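Local coordinates for ribonuclease (Chelonia mydas, PDB 2ZPO), which probably cleaves single- and double-stranded RNA on the 3' side of pyrimidine nucleotides, as a secreted endonuclease of the pancreatic ribonuclease family, at residues Gln10-Arg16 and Asn44-Ser50; Thr22-Cys26 and Leu78-Arg82. All coordinates share one frame. Residues are numbered along the deposited sequence.

Interaction 1. Residues Gln10-Arg16 and Asn44-Ser50. With SO4 (sulfate ion), chain B.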
loop_
_atom_site.group_PDB
_atom_site.type_symbol
_atom_site.label_atom_id
_atom_site.label_comp_id
_atom_site.label_asym_id
_atom_site.label_seq_id
_atom_site.Cartn_x
_atom_site.Cartn_y
_atom_site.Cartn_z
ATOM N N GLN A 10 4.551 1.824 4.598
ATOM C CA GLN A 10 3.180 1.337 4.601
ATOM C C GLN A 10 2.780 0.598 3.301
ATOM O O GLN A 10 1.990 -0.364 3.361
ATOM C CB GLN A 10 2.190 2.472 4.872
ATOM C CG GLN A 10 2.254 3.015 6.311
ATOM C CD GLN A 10 1.079 3.875 6.702
ATOM O OE1 GLN A 10 0.517 3.704 7.786
ATOM N NE2 GLN A 10 0.714 4.815 5.856
ATOM N N HIS A 11 3.345 1.014 2.158
ATOM C CA HIS A 11 2.758 0.612 0.854
ATOM C C HIS A 11 3.676 -0.016 -0.195
ATOM O O HIS A 11 3.191 -0.406 -1.270
ATOM C CB HIS A 11 2.017 1.795 0.223
ATOM C CG HIS A 11 0.898 2.331 1.062
ATOM N ND1 HIS A 11 -0.247 1.607 1.341
ATOM C CD2 HIS A 11 0.764 3.509 1.712
ATOM C CE1 HIS A 11 -1.046 2.329 2.109
ATOM N NE2 HIS A 11 -0.458 3.493 2.342
ATOM N N VAL A 12 4.976 -0.101 0.066
ATOM C CA VAL A 12 5.901 -0.635 -0.934
ATOM C C VAL A 12 6.566 -1.924 -0.408
ATOM O O VAL A 12 7.252 -1.913 0.632
ATOM C CB VAL A 12 6.951 0.422 -1.397
ATOM C CG1 VAL A 12 7.922 -0.196 -2.402
ATOM C CG2 VAL A 12 6.261 1.667 -1.985
ATOM N N ASP A 13 6.354 -3.028 -1.120
ATOM C CA ASP A 13 6.997 -4.292 -0.767
ATOM C C ASP A 13 7.525 -4.900 -2.043
ATOM O O ASP A 13 6.798 -5.578 -2.764
ATOM C CB ASP A 13 6.027 -5.236 -0.076
ATOM C CG ASP A 13 6.666 -6.573 0.276
ATOM O OD1 ASP A 13 7.857 -6.560 0.663
ATOM O OD2 ASP A 13 5.974 -7.607 0.167
ATOM N N TYR A 14 8.794 -4.618 -2.325
ATOM C CA TYR A 14 9.383 -5.038 -3.581
ATOM C C TYR A 14 10.867 -5.415 -3.428
ATOM O O TYR A 14 11.635 -4.597 -2.937
ATOM C CB TYR A 14 9.238 -3.920 -4.622
ATOM C CG TYR A 14 9.980 -4.281 -5.878
ATOM C CD1 TYR A 14 9.410 -5.151 -6.811
ATOM C CD2 TYR A 14 11.274 -3.805 -6.093
ATOM C CE1 TYR A 14 10.111 -5.528 -7.950
ATOM C CE2 TYR A 14 11.984 -4.178 -7.225
ATOM C CZ TYR A 14 11.384 -5.028 -8.144
ATOM O OH TYR A 14 12.075 -5.379 -9.270
ATOM N N PRO A 15 11.257 -6.638 -3.879
ATOM C CA PRO A 15 10.366 -7.703 -4.382
ATOM C C PRO A 15 9.398 -8.152 -3.288
ATOM O O PRO A 15 9.672 -7.898 -2.101
ATOM C CB PRO A 15 11.330 -8.857 -4.742
ATOM C CG PRO A 15 12.699 -8.200 -4.841
ATOM C CD PRO A 15 12.681 -7.035 -3.919
ATOM N N ARG A 16 8.283 -8.768 -3.700
ATOM C CA ARG A 16 7.271 -9.230 -2.759
ATOM C C ARG A 16 7.903 -10.146 -1.718
ATOM O O ARG A 16 8.733 -11.014 -2.051
ATOM C CB ARG A 16 6.146 -9.941 -3.505
ATOM C CG ARG A 16 4.917 -10.163 -2.645
ATOM C CD ARG A 16 3.793 -10.785 -3.433
ATOM N NE ARG A 16 2.538 -10.705 -2.697
ATOM C CZ ARG A 16 2.089 -11.639 -1.867
ATOM N NH1 ARG A 16 2.782 -12.762 -1.665
ATOM N NH2 ARG A 16 0.935 -11.465 -1.253
ATOM N N ASN A 44 -4.944 -2.075 4.260
ATOM C CA ASN A 44 -3.719 -1.556 3.680
ATOM C C ASN A 44 -3.369 -2.347 2.429
ATOM O O ASN A 44 -3.512 -3.570 2.407
ATOM C CB ASN A 44 -2.568 -1.630 4.688
ATOM C CG ASN A 44 -1.318 -0.937 4.191
ATOM O OD1 ASN A 44 -1.247 0.282 4.191
ATOM N ND2 ASN A 44 -0.315 -1.716 3.783
ATOM N N THR A 45 -2.975 -1.629 1.382
ATOM C CA THR A 45 -2.470 -2.246 0.172
ATOM C C THR A 45 -0.947 -2.129 0.078
ATOM O O THR A 45 -0.365 -1.034 0.242
ATOM C CB THR A 45 -3.117 -1.613 -1.081
ATOM O OG1 THR A 45 -4.540 -1.852 -1.047
ATOM C CG2 THR A 45 -2.500 -2.196 -2.361
ATOM N N PHE A 46 -0.310 -3.257 -0.235
ATOM C CA PHE A 46 1.116 -3.291 -0.524
ATOM C C PHE A 46 1.264 -3.368 -2.019
ATOM O O PHE A 46 0.611 -4.191 -2.678
ATOM C CB PHE A 46 1.753 -4.517 0.137
ATOM C CG PHE A 46 1.736 -4.452 1.645
ATOM C CD1 PHE A 46 2.692 -3.681 2.330
ATOM C CD2 PHE A 46 0.737 -5.111 2.378
ATOM C CE1 PHE A 46 2.675 -3.610 3.749
ATOM C CE2 PHE A 46 0.726 -5.052 3.787
ATOM C CZ PHE A 46 1.691 -4.296 4.465
ATOM N N VAL A 47 2.091 -2.481 -2.568
ATOM C CA VAL A 47 2.311 -2.456 -4.012
ATOM C C VAL A 47 3.664 -3.130 -4.266
ATOM O O VAL A 47 4.663 -2.745 -3.662
ATOM C CB VAL A 47 2.328 -0.995 -4.553
ATOM C CG1 VAL A 47 2.525 -1.011 -6.043
ATOM C CG2 VAL A 47 1.026 -0.229 -4.184
ATOM N N HIS A 48 3.704 -4.105 -5.187
ATOM C CA HIS A 48 4.948 -4.862 -5.472
ATOM C C HIS A 48 5.630 -4.304 -6.710
ATOM O O HIS A 48 5.695 -4.933 -7.775
ATOM C CB HIS A 48 4.660 -6.368 -5.575
ATOM C CG HIS A 48 3.812 -6.859 -4.449
ATOM N ND1 HIS A 48 4.146 -6.632 -3.127
ATOM C CD2 HIS A 48 2.603 -7.479 -4.438
ATOM C CE1 HIS A 48 3.197 -7.131 -2.349
ATOM N NE2 HIS A 48 2.253 -7.649 -3.121
ATOM N N ALA A 49 6.126 -3.086 -6.557
ATOM C CA ALA A 49 6.928 -2.412 -7.585
ATOM C C ALA A 49 7.902 -1.536 -6.802
ATOM O O ALA A 49 7.688 -1.244 -5.627
ATOM C CB ALA A 49 6.049 -1.542 -8.458
ATOM N N SER A 50 8.961 -1.107 -7.463
ATOM C CA SER A 50 9.951 -0.286 -6.772
ATOM C C SER A 50 9.439 1.112 -6.421
ATOM O O SER A 50 8.477 1.636 -7.000
ATOM C CB SER A 50 11.213 -0.162 -7.632
ATOM O OG SER A 50 10.996 0.649 -8.757
HETATM S S SO4 B . -2.090 6.367 3.690
HETATM O O1 SO4 B . -1.737 5.147 4.411
HETATM O O2 SO4 B . -3.369 6.904 4.152
HETATM O O3 SO4 B . -1.057 7.416 3.859
HETATM O O4 SO4 B . -2.263 6.050 2.285
#
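This is a backbone-led, partly buried contact of the ribonuclease A fold, in which the end of helix 3-11 and the loop after it run along strand 43-47 and carry His-11, probably the catalytic proton acceptor, to the sheet. Val-12 leaves helical geometry first, and its extended backbone forms a single beta bridge with Val-47: Val-47 N donates to His-11 O (2.7 Å), and Asp-13 N to Val-47 O (3.1 Å). Asn-44, whose amide can reach a main-chain carbonyl in the last helical turn, donates from ND2 to Gln-10 O (2.7 Å); its OD1 accepts from Lys-41. His-48 ND1 donates to Asp-13 O (2.9 Å), its NE2 bonds to Thr-79 OG1, and Arg-16 CG lies over its ring face in a CH-pi contact. Histidine suits position 11 because both ring nitrogens can bond, and here both donate, as in a protonated ring: His-11 ND1 to Thr-45 O (2.9 Å), His-11 NE2 to sulfate O1 (2.9 Å), the ion held also by His-114, the probable proton donor.

Interaction 2. Residues Thr22-Cys26 and Leu78-Arg82. With SO4 (sulfate ion), chain F; SO4 (sulfate ion), chain D.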
loop_
_atom_site.group_PDB
_atom_site.type_symbol
_atom_site.label_atom_id
_atom_site.label_comp_id
_atom_site.label_asym_id
_atom_site.label_seq_id
_atom_site.Cartn_x
_atom_site.Cartn_y
_atom_site.Cartn_z
ATOM N N THR A 22 -1.782 -15.705 1.616
ATOM C CA THR A 22 -2.001 -14.255 1.713
ATOM C C THR A 22 -2.416 -13.792 3.111
ATOM O O THR A 22 -2.044 -12.713 3.552
ATOM C CB THR A 22 -3.007 -13.777 0.666
ATOM O OG1 THR A 22 -2.660 -14.327 -0.608
ATOM C CG2 THR A 22 -2.971 -12.271 0.583
ATOM N N ARG A 23 -3.155 -14.627 3.832
ATOM C CA ARG A 23 -3.567 -14.301 5.188
ATOM C C ARG A 23 -2.298 -14.118 6.041
ATOM O O ARG A 23 -2.177 -13.139 6.785
ATOM C CB ARG A 23 -4.447 -15.444 5.712
ATOM C CG ARG A 23 -4.914 -15.349 7.122
ATOM C CD ARG A 23 -5.478 -16.709 7.583
ATOM N NE ARG A 23 -4.501 -17.390 8.448
ATOM C CZ ARG A 23 -3.787 -18.477 8.137
ATOM N NH1 ARG A 23 -3.916 -19.096 6.962
ATOM N NH2 ARG A 23 -2.943 -18.966 9.031
ATOM N N THR A 24 -1.344 -15.043 5.900
ATOM C CA THR A 24 -0.093 -14.993 6.649
ATOM C C THR A 24 0.787 -13.820 6.179
ATOM O O THR A 24 1.406 -13.152 6.998
ATOM C CB THR A 24 0.728 -16.307 6.547
ATOM O OG1 THR A 24 -0.076 -17.443 6.938
ATOM C CG2 THR A 24 1.924 -16.240 7.440
ATOM N N TYR A 25 0.856 -13.601 4.867
ATOM C CA TYR A 25 1.517 -12.410 4.322
ATOM C C TYR A 25 1.011 -11.168 5.068
ATOM O O TYR A 25 1.787 -10.359 5.594
ATOM C CB TYR A 25 1.230 -12.273 2.826
ATOM C CG TYR A 25 1.826 -11.015 2.247
ATOM C CD1 TYR A 25 1.103 -9.824 2.251
ATOM C CD2 TYR A 25 3.116 -11.014 1.716
ATOM C CE1 TYR A 25 1.653 -8.671 1.725
ATOM C CE2 TYR A 25 3.698 -9.857 1.191
ATOM C CZ TYR A 25 2.962 -8.680 1.214
ATOM O OH TYR A 25 3.536 -7.531 0.705
ATOM N N CYS A 26 -0.310 -11.018 5.083
ATOM C CA CYS A 26 -0.914 -9.832 5.695
ATOM C C CYS A 26 -0.617 -9.707 7.191
ATOM O O CYS A 26 -0.240 -8.657 7.679
ATOM C CB CYS A 26 -2.404 -9.827 5.407
ATOM S SG CYS A 26 -2.798 -9.368 3.720
ATOM N N LEU A 78 -0.394 -6.207 -6.612
ATOM C CA LEU A 78 -0.867 -5.673 -5.324
ATOM C C LEU A 78 -1.263 -6.781 -4.377
ATOM O O LEU A 78 -1.745 -7.834 -4.816
ATOM C CB LEU A 78 -2.113 -4.807 -5.531
ATOM C CG LEU A 78 -2.072 -3.668 -6.534
ATOM C CD1 LEU A 78 -3.415 -2.991 -6.570
ATOM C CD2 LEU A 78 -0.976 -2.651 -6.178
ATOM N N THR A 79 -1.055 -6.550 -3.085
ATOM C CA THR A 79 -1.712 -7.371 -2.070
ATOM C C THR A 79 -2.487 -6.431 -1.161
ATOM O O THR A 79 -1.930 -5.439 -0.648
ATOM C CB THR A 79 -0.707 -8.172 -1.234
ATOM O OG1 THR A 79 0.105 -8.944 -2.126
ATOM C CG2 THR A 79 -1.434 -9.125 -0.240
ATOM N N THR A 80 -3.756 -6.758 -0.955
ATOM C CA THR A 80 -4.650 -5.943 -0.137
ATOM C C THR A 80 -5.017 -6.731 1.099
ATOM O O THR A 80 -5.465 -7.878 0.996
ATOM C CB THR A 80 -5.898 -5.471 -0.942
ATOM O OG1 THR A 80 -5.462 -4.851 -2.159
ATOM C CG2 THR A 80 -6.677 -4.478 -0.149
ATOM N N CYS A 81 -4.802 -6.111 2.261
ATOM C CA CYS A 81 -5.060 -6.721 3.551
ATOM C C CYS A 81 -6.205 -5.981 4.229
ATOM O O CYS A 81 -6.211 -4.755 4.250
ATOM C CB CYS A 81 -3.809 -6.625 4.429
ATOM S SG CYS A 81 -2.344 -7.362 3.669
ATOM N N ARG A 82 -7.155 -6.742 4.768
ATOM C CA ARG A 82 -8.314 -6.191 5.474
ATOM C C ARG A 82 -8.460 -6.937 6.801
ATOM O O ARG A 82 -8.396 -8.156 6.851
ATOM C CB ARG A 82 -9.588 -6.323 4.631
ATOM C CG ARG A 82 -9.706 -5.252 3.537
ATOM C CD ARG A 82 -10.883 -5.486 2.576
ATOM N NE ARG A 82 -12.205 -5.302 3.193
ATOM C CZ ARG A 82 -12.887 -4.148 3.218
ATOM N NH1 ARG A 82 -12.372 -3.046 2.693
ATOM N NH2 ARG A 82 -14.086 -4.099 3.804
HETATM S S SO4 F . -14.153 -7.861 3.850
HETATM O O1 SO4 F . -12.932 -7.532 4.582
HETATM O O2 SO4 F . -14.793 -9.026 4.457
HETATM O O3 SO4 F . -15.069 -6.723 3.902
HETATM O O4 SO4 F . -13.826 -8.175 2.461
HETATM S S SO4 D . -4.847 -14.731 -3.578
HETATM O O1 SO4 D . -4.968 -14.557 -2.125
HETATM O O2 SO4 D . -5.712 -13.772 -4.301
HETATM O O3 SO4 D . -3.446 -14.598 -3.957
HETATM O O4 SO4 D . -5.284 -16.090 -3.936
#
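Cys-26 and Cys-81 join the first turn of helix 22-32 to strand 69-83 through a disulfide, SG to SG 2.1 Å. Both cysteines take the m rotamer; chi3 is -80°, near the relaxed magnitude of 90°. The short side chains suit a place where the two CA atoms lie only 5.6 Å apart. The segments cross at -76°, their axes 8.7 Å apart at closest approach. Thr-79, on the same strand face as Cys-81, is also m: its CG2 meets CG2 of Thr-22 and CD1 of Tyr-25, each at 3.6 Å, while OG1 lies over the tyrosine ring face and bonds to His-48 and Arg-16. A branched threonine thus serves apolar and polar neighbours together. Tyr-25, in the t rotamer, sets its ring against Thr-79, and its hydroxyl bonds to Asp-13. Thr-80 and Arg-82 point away from the helix, Arg-82 NE donating to O1 of the chain F sulfate (2.7 Å). Helix pinned to sheet by this buried disulfide is a hallmark of the ribonuclease A fold.

In the fold
Both interactions build on the same antiparallel sheet, on neighbouring strands 43-47 and 69-83. Interaction 2 is the more buried, yet it joins less surface, 218 against 610 Å², and relies on a covalent bridge and apolar contacts. Interaction 1 is only partly buried, with an exposed Tyr-14 toward one side and His-11, probably catalytic, toward the other, and relies on five hydrogen bonds, all accepted by main-chain carbonyls. Their segments alternate along the chain, and side chains tie them together: Asp-13 OD2 lies 2.5 Å from Tyr-25 OH, and His-48 NE2 2.7 Å from Thr-79 OG1, both probable hydrogen bonds. Polar ends of residues in one contact are thereby satisfied by the other.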